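Local coordinates for thiosulfate reductase (Thermus thermophilus, PDB 2VPZ), which probably acts as a molybdenum oxidoreductase, using a bis-MGD molybdenum centre and a [4Fe-4S] cluster to reduce sulfur compounds such as polysulfide or thiosulfate, at residues 251-256 against 304-309; 521-526 against 533-538; 663-668 against 741-746. All coordinates share one frame; numbering follows the deposited sequence.

Interaction 1 (251-256 against 304-309); sequences PIKPGT and HTEIPA. With MGD (2-amino-5,6-dimercapto-7-methyl-3,7,8a,9-tetrahydro-8-oxa-1,3,9,10-tetraaza-anthracen-4-one guanosine dinucleotide), chain I.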
loop_
_atom_site.group_PDB
_atom_site.type_symbol
_atom_site.label_atom_id
_atom_site.label_comp_id
_atom_site.label_asym_id
_atom_site.label_seq_id
_atom_site.Cartn_x
_atom_site.Cartn_y
_atom_site.Cartn_z
ATOM N N PRO A 251 12.843 -16.077 20.162
ATOM C CA PRO A 251 12.056 -17.281 20.501
ATOM C C PRO A 251 12.782 -18.296 21.412
ATOM O O PRO A 251 13.136 -19.401 20.971
ATOM C CB PRO A 251 11.655 -17.904 19.161
ATOM C CG PRO A 251 12.454 -17.181 18.086
ATOM C CD PRO A 251 13.250 -16.052 18.755
ATOM N N ILE A 252 12.969 -17.906 22.675
ATOM C CA ILE A 252 13.675 -18.675 23.701
ATOM C C ILE A 252 13.147 -20.073 24.049
ATOM O O ILE A 252 11.936 -20.337 24.091
ATOM C CB ILE A 252 13.790 -17.821 25.045
ATOM C CG1 ILE A 252 15.127 -18.063 25.731
ATOM C CG2 ILE A 252 12.599 -18.141 25.986
ATOM C CD1 ILE A 252 15.136 -17.784 27.248
ATOM N N LYS A 253 14.063 -21.009 24.277
ATOM C CA LYS A 253 13.654 -22.354 24.659
ATOM C C LYS A 253 13.038 -22.184 26.080
ATOM O O LYS A 253 13.654 -21.544 26.939
ATOM C CB LYS A 253 14.869 -23.305 24.656
ATOM C CG LYS A 253 14.794 -24.391 25.694
ATOM C CD LYS A 253 15.812 -25.492 25.443
ATOM C CE LYS A 253 15.250 -26.861 25.815
ATOM N NZ LYS A 253 16.302 -27.924 25.851
ATOM N N PRO A 254 11.808 -22.736 26.332
ATOM C CA PRO A 254 11.208 -22.592 27.682
ATOM C C PRO A 254 11.999 -23.013 28.948
ATOM O O PRO A 254 12.616 -24.071 28.920
ATOM C CB PRO A 254 9.887 -23.345 27.598
ATOM C CG PRO A 254 9.527 -23.376 26.152
ATOM C CD PRO A 254 10.872 -23.367 25.395
ATOM N N GLY A 255 11.892 -22.189 30.005
ATOM C CA GLY A 255 12.519 -22.392 31.310
ATOM C C GLY A 255 14.000 -22.158 31.340
ATOM O O GLY A 255 14.766 -22.663 32.191
ATOM N N THR A 256 14.422 -21.310 30.424
ATOM C CA THR A 256 15.817 -21.041 30.171
ATOM C C THR A 256 16.283 -19.553 30.255
ATOM O O THR A 256 17.437 -19.227 29.939
ATOM C CB THR A 256 16.114 -21.684 28.746
ATOM O OG1 THR A 256 17.061 -22.724 28.864
ATOM C CG2 THR A 256 16.543 -20.657 27.707
ATOM N N HIS A 304 22.077 -23.501 25.731
ATOM C CA HIS A 304 20.877 -23.856 26.504
ATOM C C HIS A 304 19.623 -23.050 26.057
ATOM O O HIS A 304 18.506 -23.559 26.001
ATOM C CB HIS A 304 21.067 -23.582 28.036
ATOM C CG HIS A 304 22.265 -24.221 28.679
ATOM N ND1 HIS A 304 22.362 -25.564 28.922
ATOM C CD2 HIS A 304 23.403 -23.685 29.155
ATOM C CE1 HIS A 304 23.505 -25.836 29.513
ATOM N NE2 HIS A 304 24.158 -24.707 29.666
ATOM N N THR A 305 19.853 -21.787 25.747
ATOM C CA THR A 305 18.865 -20.773 25.388
ATOM C C THR A 305 18.314 -20.933 23.953
ATOM O O THR A 305 17.101 -20.812 23.670
ATOM C CB THR A 305 19.585 -19.404 25.711
ATOM O OG1 THR A 305 19.017 -18.798 26.867
ATOM C CG2 THR A 305 19.659 -18.504 24.493
ATOM N N GLU A 306 19.237 -21.264 23.073
ATOM C CA GLU A 306 18.971 -21.511 21.679
ATOM C C GLU A 306 18.870 -20.256 20.835
ATOM O O GLU A 306 18.466 -20.297 19.675
ATOM C CB GLU A 306 17.745 -22.383 21.542
ATOM C CG GLU A 306 18.069 -23.854 21.573
ATOM C CD GLU A 306 16.871 -24.698 21.246
ATOM O OE1 GLU A 306 16.005 -24.190 20.503
ATOM O OE2 GLU A 306 16.811 -25.852 21.723
ATOM N N ILE A 307 19.235 -19.141 21.452
ATOM C CA ILE A 307 19.284 -17.824 20.820
ATOM C C ILE A 307 20.769 -17.687 20.384
ATOM O O ILE A 307 21.661 -17.922 21.214
ATOM C CB ILE A 307 18.943 -16.709 21.854
ATOM C CG1 ILE A 307 17.477 -16.783 22.242
ATOM C CG2 ILE A 307 19.395 -15.316 21.335
ATOM C CD1 ILE A 307 17.219 -16.171 23.602
ATOM N N PRO A 308 21.057 -17.307 19.106
ATOM C CA PRO A 308 22.469 -17.176 18.679
ATOM C C PRO A 308 23.349 -16.256 19.586
ATOM O O PRO A 308 22.845 -15.278 20.147
ATOM C CB PRO A 308 22.377 -16.655 17.231
ATOM C CG PRO A 308 20.939 -16.974 16.784
ATOM C CD PRO A 308 20.133 -16.818 18.072
ATOM N N ALA A 309 24.643 -16.553 19.736
ATOM C CA ALA A 309 25.520 -15.730 20.586
ATOM C C ALA A 309 25.678 -14.243 20.163
ATOM O O ALA A 309 25.849 -13.382 21.031
ATOM C CB ALA A 309 26.913 -16.396 20.740
HETATM P PB MGD I . 3.536 -13.778 31.881
HETATM O O1B MGD I . 3.373 -15.105 32.510
HETATM O O2B MGD I . 4.758 -13.029 32.050
HETATM O O3B MGD I . 2.209 -13.113 32.478
HETATM O O3A MGD I . 0.080 -11.743 32.740
HETATM P PA MGD I . 1.651 -11.628 32.664
HETATM O O1A MGD I . 1.993 -11.012 33.938
HETATM O O2A MGD I . 2.000 -10.792 31.526
HETATM O "O5'" MGD I . 3.302 -13.884 30.345
HETATM C "C5'" MGD I . 2.503 -14.808 29.604
HETATM C "C4'" MGD I . 3.443 -15.077 28.440
HETATM O "O4'" MGD I . 4.491 -15.796 29.070
HETATM C "C3'" MGD I . 2.953 -16.005 27.297
HETATM O "O3'" MGD I . 3.214 -15.417 25.997
HETATM C "C2'" MGD I . 3.796 -17.298 27.430
HETATM O "O2'" MGD I . 4.306 -17.650 26.150
HETATM C "C1'" MGD I . 5.008 -16.801 28.179
HETATM N N9 MGD I . 6.005 -17.785 28.683
HETATM C C8 MGD I . 5.752 -19.064 29.106
HETATM N N7 MGD I . 6.893 -19.699 29.496
HETATM C C5 MGD I . 7.907 -18.818 29.298
HETATM C C6 MGD I . 9.379 -18.870 29.421
HETATM O O6 MGD I . 9.871 -19.899 29.896
HETATM N N1 MGD I . 10.096 -17.791 29.112
HETATM C C2 MGD I . 9.524 -16.664 28.606
HETATM N N2 MGD I . 10.309 -15.573 28.292
HETATM N N3 MGD I . 8.170 -16.540 28.451
HETATM C C4 MGD I . 7.325 -17.558 28.772
HETATM C C10 MGD I . -0.748 -12.129 33.816
HETATM C C11 MGD I . -1.212 -10.842 34.416
HETATM O O11 MGD I . -2.099 -10.211 33.481
HETATM C C12 MGD I . -1.727 -10.976 35.873
HETATM S S12 MGD I . -0.817 -11.739 37.066
HETATM C C13 MGD I . -2.945 -10.475 36.290
HETATM S S13 MGD I . -3.397 -10.547 37.930
HETATM C C14 MGD I . -3.888 -9.825 35.311
HETATM N N15 MGD I . -4.997 -10.602 34.897
HETATM C C16 MGD I . -5.632 -10.362 33.705
HETATM C C17 MGD I . -6.844 -11.103 33.204
HETATM O O17 MGD I . -7.378 -11.983 33.935
HETATM N N18 MGD I . -7.407 -10.752 31.998
HETATM C C19 MGD I . -6.786 -9.806 31.247
HETATM N N19 MGD I . -7.309 -9.560 30.062
HETATM N N20 MGD I . -5.656 -9.097 31.580
HETATM C C21 MGD I . -5.100 -9.328 32.809
HETATM N N22 MGD I . -4.000 -8.715 33.217
HETATM C C23 MGD I . -3.083 -9.294 34.142
#

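Interaction 2 (521-526 against 533-538); sequences IARELG and QYFPWK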
loop_
_atom_site.group_PDB
_atom_site.type_symbol
_atom_site.label_atom_id
_atom_site.label_comp_id
_atom_site.label_asym_id
_atom_site.label_seq_id
_atom_site.Cartn_x
_atom_site.Cartn_y
_atom_site.Cartn_z
ATOM N N ILE A 521 -21.347 -7.973 56.096
ATOM C CA ILE A 521 -21.245 -9.409 56.403
ATOM C C ILE A 521 -20.127 -9.650 57.472
ATOM O O ILE A 521 -20.328 -10.424 58.418
ATOM C CB ILE A 521 -20.977 -10.278 55.084
ATOM C CG1 ILE A 521 -22.218 -10.300 54.177
ATOM C CG2 ILE A 521 -20.556 -11.715 55.452
ATOM C CD1 ILE A 521 -21.960 -10.737 52.710
ATOM N N ALA A 522 -18.991 -8.967 57.335
ATOM C CA ALA A 522 -17.853 -9.062 58.271
ATOM C C ALA A 522 -18.248 -8.545 59.686
ATOM O O ALA A 522 -18.114 -9.268 60.693
ATOM C CB ALA A 522 -16.606 -8.280 57.716
ATOM N N ARG A 523 -18.743 -7.316 59.759
ATOM C CA ARG A 523 -19.228 -6.755 61.013
ATOM C C ARG A 523 -20.288 -7.688 61.696
ATOM O O ARG A 523 -20.216 -7.935 62.894
ATOM C CB ARG A 523 -19.854 -5.377 60.769
ATOM C CG ARG A 523 -20.281 -4.641 62.005
ATOM C CD ARG A 523 -20.592 -3.202 61.685
ATOM N NE ARG A 523 -21.360 -2.529 62.736
ATOM C CZ ARG A 523 -22.553 -2.902 63.193
ATOM N NH1 ARG A 523 -23.159 -3.969 62.703
ATOM N NH2 ARG A 523 -23.148 -2.204 64.154
ATOM N N GLU A 524 -21.246 -8.203 60.923
ATOM C CA GLU A 524 -22.294 -9.115 61.428
ATOM C C GLU A 524 -21.757 -10.439 62.012
ATOM O O GLU A 524 -22.386 -11.047 62.882
ATOM C CB GLU A 524 -23.350 -9.399 60.365
ATOM C CG GLU A 524 -24.257 -8.222 60.067
ATOM C CD GLU A 524 -25.065 -7.799 61.289
ATOM O OE1 GLU A 524 -25.689 -8.695 61.905
ATOM O OE2 GLU A 524 -25.056 -6.591 61.630
ATOM N N LEU A 525 -20.627 -10.905 61.494
ATOM C CA LEU A 525 -19.989 -12.126 61.991
ATOM C C LEU A 525 -19.108 -11.725 63.199
ATOM O O LEU A 525 -19.016 -12.465 64.187
ATOM C CB LEU A 525 -19.141 -12.835 60.894
ATOM C CG LEU A 525 -19.918 -13.599 59.795
ATOM C CD1 LEU A 525 -19.064 -13.856 58.530
ATOM C CD2 LEU A 525 -20.477 -14.924 60.370
ATOM N N GLY A 526 -18.501 -10.538 63.107
ATOM C CA GLY A 526 -17.643 -9.969 64.133
ATOM C C GLY A 526 -18.302 -9.690 65.475
ATOM O O GLY A 526 -17.679 -9.836 66.534
ATOM N N GLN A 533 -15.168 -4.582 69.925
ATOM C CA GLN A 533 -14.184 -3.459 69.986
ATOM C C GLN A 533 -13.665 -3.213 68.564
ATOM O O GLN A 533 -13.348 -2.062 68.175
ATOM C CB GLN A 533 -13.002 -3.711 70.959
ATOM C CG GLN A 533 -11.937 -4.655 70.465
ATOM C CD GLN A 533 -11.905 -5.932 71.267
ATOM O OE1 GLN A 533 -10.907 -6.241 71.940
ATOM N NE2 GLN A 533 -13.014 -6.680 71.238
ATOM N N TYR A 534 -13.551 -4.293 67.806
ATOM C CA TYR A 534 -13.232 -4.199 66.378
ATOM C C TYR A 534 -14.749 -4.234 65.810
ATOM O O TYR A 534 -15.591 -5.010 66.271
ATOM C CB TYR A 534 -12.314 -5.391 65.865
ATOM C CG TYR A 534 -11.062 -5.768 66.724
ATOM C CD1 TYR A 534 -11.111 -6.846 67.604
ATOM C CD2 TYR A 534 -9.845 -5.022 66.693
ATOM C CE1 TYR A 534 -10.036 -7.203 68.426
ATOM C CE2 TYR A 534 -8.741 -5.367 67.530
ATOM C CZ TYR A 534 -8.855 -6.462 68.391
ATOM O OH TYR A 534 -7.820 -6.795 69.232
ATOM N N PHE A 535 -15.107 -3.289 64.925
ATOM C CA PHE A 535 -16.478 -3.094 64.371
ATOM C C PHE A 535 -17.407 -2.174 65.144
ATOM O O PHE A 535 -18.607 -2.124 64.813
ATOM C CB PHE A 535 -17.154 -4.435 64.195
ATOM C CG PHE A 535 -16.486 -5.346 63.320
ATOM C CD1 PHE A 535 -15.817 -6.455 63.798
ATOM C CD2 PHE A 535 -16.382 -5.024 61.961
ATOM C CE1 PHE A 535 -15.037 -7.230 62.974
ATOM C CE2 PHE A 535 -15.616 -5.790 61.092
ATOM C CZ PHE A 535 -14.926 -6.901 61.605
ATOM N N PRO A 536 -16.850 -1.348 66.077
ATOM C CA PRO A 536 -17.691 -0.431 66.845
ATOM C C PRO A 536 -18.637 0.449 66.006
ATOM O O PRO A 536 -19.843 0.480 66.256
ATOM C CB PRO A 536 -16.681 0.368 67.649
ATOM C CG PRO A 536 -15.627 0.613 66.630
ATOM C CD PRO A 536 -15.517 -0.764 65.902
ATOM N N TRP A 537 -18.081 1.171 65.036
ATOM C CA TRP A 537 -18.862 2.036 64.104
ATOM C C TRP A 537 -20.163 1.328 63.649
ATOM O O TRP A 537 -20.113 0.151 63.296
ATOM C CB TRP A 537 -18.041 2.419 62.843
ATOM C CG TRP A 537 -17.230 1.272 62.252
ATOM C CD1 TRP A 537 -15.980 0.878 62.633
ATOM C CD2 TRP A 537 -17.620 0.356 61.193
ATOM N NE1 TRP A 537 -15.573 -0.201 61.896
ATOM C CE2 TRP A 537 -16.550 -0.547 61.007
ATOM C CE3 TRP A 537 -18.766 0.214 60.384
ATOM C CZ2 TRP A 537 -16.583 -1.590 60.043
ATOM C CZ3 TRP A 537 -18.809 -0.828 59.416
ATOM C CH2 TRP A 537 -17.719 -1.708 59.265
ATOM N N LYS A 538 -21.308 2.023 63.640
ATOM C CA LYS A 538 -22.614 1.432 63.242
ATOM C C LYS A 538 -22.912 1.440 61.750
ATOM O O LYS A 538 -23.938 0.938 61.300
ATOM C CB LYS A 538 -23.792 2.123 63.937
ATOM C CG LYS A 538 -24.492 1.297 65.008
ATOM C CD LYS A 538 -24.125 1.810 66.406
ATOM C CE LYS A 538 -22.608 1.799 66.652
ATOM N NZ LYS A 538 -22.227 0.884 67.781
#

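Interaction 3 (663-668 against 741-746); sequences EGDYVM and LEKAER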
loop_
_atom_site.group_PDB
_atom_site.type_symbol
_atom_site.label_atom_id
_atom_site.label_comp_id
_atom_site.label_asym_id
_atom_site.label_seq_id
_atom_site.Cartn_x
_atom_site.Cartn_y
_atom_site.Cartn_z
ATOM N N GLU A 663 -7.618 -26.903 10.535
ATOM C CA GLU A 663 -8.284 -25.726 11.032
ATOM C C GLU A 663 -9.509 -25.805 11.951
ATOM O O GLU A 663 -9.511 -25.245 13.056
ATOM C CB GLU A 663 -8.548 -24.750 9.890
ATOM C CG GLU A 663 -7.982 -23.371 10.138
ATOM C CD GLU A 663 -7.101 -22.886 8.987
ATOM O OE1 GLU A 663 -7.552 -23.023 7.823
ATOM O OE2 GLU A 663 -5.988 -22.382 9.257
ATOM N N GLY A 664 -10.552 -26.498 11.548
ATOM C CA GLY A 664 -11.719 -26.561 12.423
ATOM C C GLY A 664 -11.855 -27.759 13.348
ATOM O O GLY A 664 -12.907 -27.968 13.925
ATOM N N ASP A 665 -10.802 -28.548 13.497
ATOM C CA ASP A 665 -10.857 -29.726 14.371
ATOM C C ASP A 665 -10.898 -29.431 15.861
ATOM O O ASP A 665 -10.542 -28.343 16.309
ATOM C CB ASP A 665 -9.683 -30.683 14.106
ATOM C CG ASP A 665 -9.708 -31.336 12.730
ATOM O OD1 ASP A 665 -10.703 -31.137 12.001
ATOM O OD2 ASP A 665 -8.727 -32.050 12.397
ATOM N N TYR A 666 -11.332 -30.429 16.628
ATOM C CA TYR A 666 -11.394 -30.368 18.082
ATOM C C TYR A 666 -10.467 -31.437 18.599
ATOM O O TYR A 666 -10.096 -32.370 17.883
ATOM C CB TYR A 666 -12.806 -30.510 18.604
ATOM C CG TYR A 666 -13.507 -29.180 18.528
ATOM C CD1 TYR A 666 -13.953 -28.680 17.307
ATOM C CD2 TYR A 666 -13.647 -28.381 19.673
ATOM C CE1 TYR A 666 -14.517 -27.422 17.204
ATOM C CE2 TYR A 666 -14.211 -27.112 19.596
ATOM C CZ TYR A 666 -14.649 -26.634 18.353
ATOM O OH TYR A 666 -15.202 -25.374 18.269
ATOM N N VAL A 667 -10.108 -31.304 19.867
ATOM C CA VAL A 667 -9.144 -32.236 20.451
ATOM C C VAL A 667 -9.315 -32.300 21.977
ATOM O O VAL A 667 -9.868 -31.365 22.573
ATOM C CB VAL A 667 -7.702 -31.651 20.119
ATOM C CG1 VAL A 667 -6.857 -31.601 21.387
ATOM C CG2 VAL A 667 -7.003 -32.449 19.000
ATOM N N MET A 668 -8.916 -33.414 22.593
ATOM C CA MET A 668 -8.894 -33.490 24.077
ATOM C C MET A 668 -7.411 -33.297 24.444
ATOM O O MET A 668 -6.525 -33.758 23.710
ATOM C CB MET A 668 -9.290 -34.872 24.651
ATOM C CG MET A 668 -10.687 -35.389 24.382
ATOM S SD MET A 668 -12.002 -34.362 25.161
ATOM C CE MET A 668 -11.632 -34.543 26.937
ATOM N N LEU A 741 -2.171 -34.249 22.566
ATOM C CA LEU A 741 -3.468 -34.061 21.911
ATOM C C LEU A 741 -4.056 -35.321 21.249
ATOM O O LEU A 741 -3.375 -36.017 20.497
ATOM C CB LEU A 741 -3.411 -32.891 20.898
ATOM C CG LEU A 741 -2.365 -31.774 20.707
ATOM C CD1 LEU A 741 -3.112 -30.712 19.888
ATOM C CD2 LEU A 741 -1.765 -31.133 21.991
ATOM N N GLU A 742 -5.334 -35.572 21.522
ATOM C CA GLU A 742 -6.086 -36.735 21.055
ATOM C C GLU A 742 -7.315 -36.243 20.261
ATOM O O GLU A 742 -8.121 -35.489 20.800
ATOM C CB GLU A 742 -6.503 -37.528 22.302
ATOM C CG GLU A 742 -7.253 -38.853 22.139
ATOM C CD GLU A 742 -7.589 -39.508 23.497
ATOM O OE1 GLU A 742 -8.714 -39.288 24.011
ATOM O OE2 GLU A 742 -6.703 -40.220 24.041
ATOM N N LYS A 743 -7.443 -36.641 18.994
ATOM C CA LYS A 743 -8.573 -36.237 18.133
ATOM C C LYS A 743 -9.945 -36.470 18.820
ATOM O O LYS A 743 -10.206 -37.539 19.375
ATOM C CB LYS A 743 -8.521 -36.981 16.784
ATOM C CG LYS A 743 -8.593 -36.105 15.503
ATOM C CD LYS A 743 -9.755 -35.086 15.472
ATOM C CE LYS A 743 -10.285 -34.835 14.034
ATOM N NZ LYS A 743 -9.465 -35.441 12.909
ATOM N N ALA A 744 -10.820 -35.470 18.769
ATOM C CA ALA A 744 -12.134 -35.538 19.405
ATOM C C ALA A 744 -13.223 -35.003 18.465
ATOM O O ALA A 744 -12.895 -34.434 17.430
ATOM C CB ALA A 744 -12.109 -34.712 20.726
ATOM N N GLU A 745 -14.495 -35.200 18.814
ATOM C CA GLU A 745 -15.642 -34.723 18.020
ATOM C C GLU A 745 -15.951 -33.257 18.329
ATOM O O GLU A 745 -15.738 -32.809 19.458
ATOM C CB GLU A 745 -16.956 -35.467 18.358
ATOM C CG GLU A 745 -17.025 -36.989 18.197
ATOM C CD GLU A 745 -17.217 -37.452 16.744
ATOM O OE1 GLU A 745 -17.349 -36.587 15.843
ATOM O OE2 GLU A 745 -17.235 -38.688 16.511
ATOM N N ARG A 746 -16.475 -32.523 17.348
ATOM C CA ARG A 746 -16.918 -31.142 17.586
ATOM C C ARG A 746 -17.977 -31.243 18.751
ATOM O O ARG A 746 -18.758 -32.211 18.797
ATOM C CB ARG A 746 -17.565 -30.527 16.307
ATOM C CG ARG A 746 -19.016 -29.975 16.502
ATOM C CD ARG A 746 -19.522 -28.956 15.417
ATOM N NE ARG A 746 -18.703 -27.741 15.241
ATOM C CZ ARG A 746 -18.560 -26.720 16.094
ATOM N NH1 ARG A 746 -19.183 -26.705 17.264
ATOM N NH2 ARG A 746 -17.781 -25.688 15.768
HETATM O O HOH W 1 -12.980 -32.657 15.460
#

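Interaction 1 (251-256 against 304-309)
Lys253 N donates to Thr305 O over 3.1 Å, and this bond ties the loop 251-256 to the end of helix 298-305. The amide lies in the plane of the Thr305 carbonyl, and the bond is nearly straight, 164° at the hydrogen. One residue back along the helix, His304 O receives a weak bond from Thr256 OG1 at 3.3 Å, while Lys253 CD rests against the same oxygen at 3.4 Å. Two successive carbonyls at the helix end are thus met by the loop just as Glu306 turns the chain out of the helix with positive phi.

Lys253 to Thr256 form a type II beta turn, with Gly255 holding the positive phi at its third position. The turn follows strand 248-250 of a parallel sheet and leads into helix 257-270, and its Gly255 N binds O6 of the MGD guanine at 3.1 Å. The turn therefore faces the nucleotide with one amide and the helix end with another.

Beside the polar bonds, Ile252 CG1 packs on Ile307 CD1 at 3.5 Å; that methyl ends the Ile307 branch whose CG1 is anti to the carbonyl carbon (chi1 -69°). Lys253 and Glu306 have their charged ends engaged elsewhere: NZ pairs with Glu613, and OE1 with Arg689.

Interaction 2 (521-526 against 533-538)
Arg523 and Phe535 bring the backbones closest, their CA atoms 5.7 Å apart, where the helical segment 521-526 passes the irregular loop 533-538. Phe535 has positive phi and directs its side chain at the helix. Its CG is anti to the carbonyl carbon (chi1 -60°), and the ring lies against the helix backbone. Arg523 CA sits over one face, 3.9 Å from the ring centroid, in a CH-pi contact displaced toward the rim. Ala522 O lies over the same ring, again toward the rim, and Gly526 CA approaches Phe535 CE1 obliquely at 4.0 Å. The glycine presents bare backbone to a ring that occupies the space beside its CA.

The Arg523 side chain continues the contact past Phe535 to Trp537 and Lys538. With CG anti to the backbone N (chi1 -175°), its chain runs extended as far as NE. CB and CG touch Phe535, the two side chains running past each other in opposite directions, and Arg523 CD then lies over the six-membered ring of Trp537, 4.1 Å from its centroid, in a second CH-pi contact. Arg523 NE gives its hydrogen to Trp537 O at 3.0 Å; the oxygen lies near the guanidinium plane and the bond is fairly straight, 160° at the hydrogen. On another edge, Arg523 NH1 forms a salt bridge with Glu524 OE2 at 3.4 Å. Lys538 O lies over a guanidinium face, while Lys538 NZ folds back onto Pro536 O at 2.9 Å.

The loop joins helix 518-528 to helix 540-551, where Trp537 meets Tyr543 edge-to-face and Glu542 accepts a hydrogen bond from Lys538 N. Helix 149-160 adds Leu156 against both Ala522 and Phe535, and helix 117-134 packs on Leu525 through Leu121 and Ile124.

Interaction 3 (663-668 against 741-746)
Met668 and Glu742 form an antiparallel hydrogen-bonded pair: Met668 N reaches Glu742 O at 2.9 Å, and Glu742 N returns a bond to Met668 O at 3.1 Å. Both donors lie in the plane of the carbonyl they meet. Next along the ladder, Val667 and Lys743 form a non-hydrogen-bonded pair, and Val667 CA makes a CA-H...O contact with Glu742 O. Farther on, the Ala744 N to Tyr666 O bond is weak at 3.3 Å. There a water bridges the two segments, accepting from Tyr666 N and donating to Ala744 O at 2.7 Å.

Ala744 CB touches Met668 CG at 4.0 Å, both residues pointing to one face of the sheet. Elsewhere Val667 CG1 packs on Leu741 CB at 3.7 Å. Lys743 starts away from segment 663-668, but its bent chain carries NZ back to Asp665 OD2 for a salt bridge of 3.5 Å. Tyr666 and Arg746 cross obliquely: the ring lies near Arg746 CA, and its CE1 stands over one face of the guanidinium, with the two planes 63° apart.

Partners beyond the two segments position these groups. Lys662 N also binds Asp665 OD2, the Tyr666 hydroxyl is hydrogen-bonded to Glu646, and Lys676 pairs with Glu742. On the other side, backbone bonds link Asp665, just before the strand, to Val682, and Val667 to Val680, of strand 676-683. Strand 666-671 therefore lies between 676-683 and 738-744, antiparallel to both, in the mixed sheet of the C-terminal molybdopterin dinucleotide-binding domain, whose family has the double-psi beta-barrel fold.

Interaction 1 is the one of the three that touches cofactor directly, through the guanine end of one MGD. Interaction 2 lies on the opposite side of the chain's centre, about 55 Å away between centres, yet the side chain of Ala522 is about 11 Å from a bound MGD. Interaction 3 is a surface contact away from the annotated sites; its centre is about 31 Å from that of interaction 1, and their nearest atoms are about 14 Å apart. Between interactions 2 and 3 the centres stand about 53 Å apart. None of the contacts touches another, and they follow one another in series along the chain.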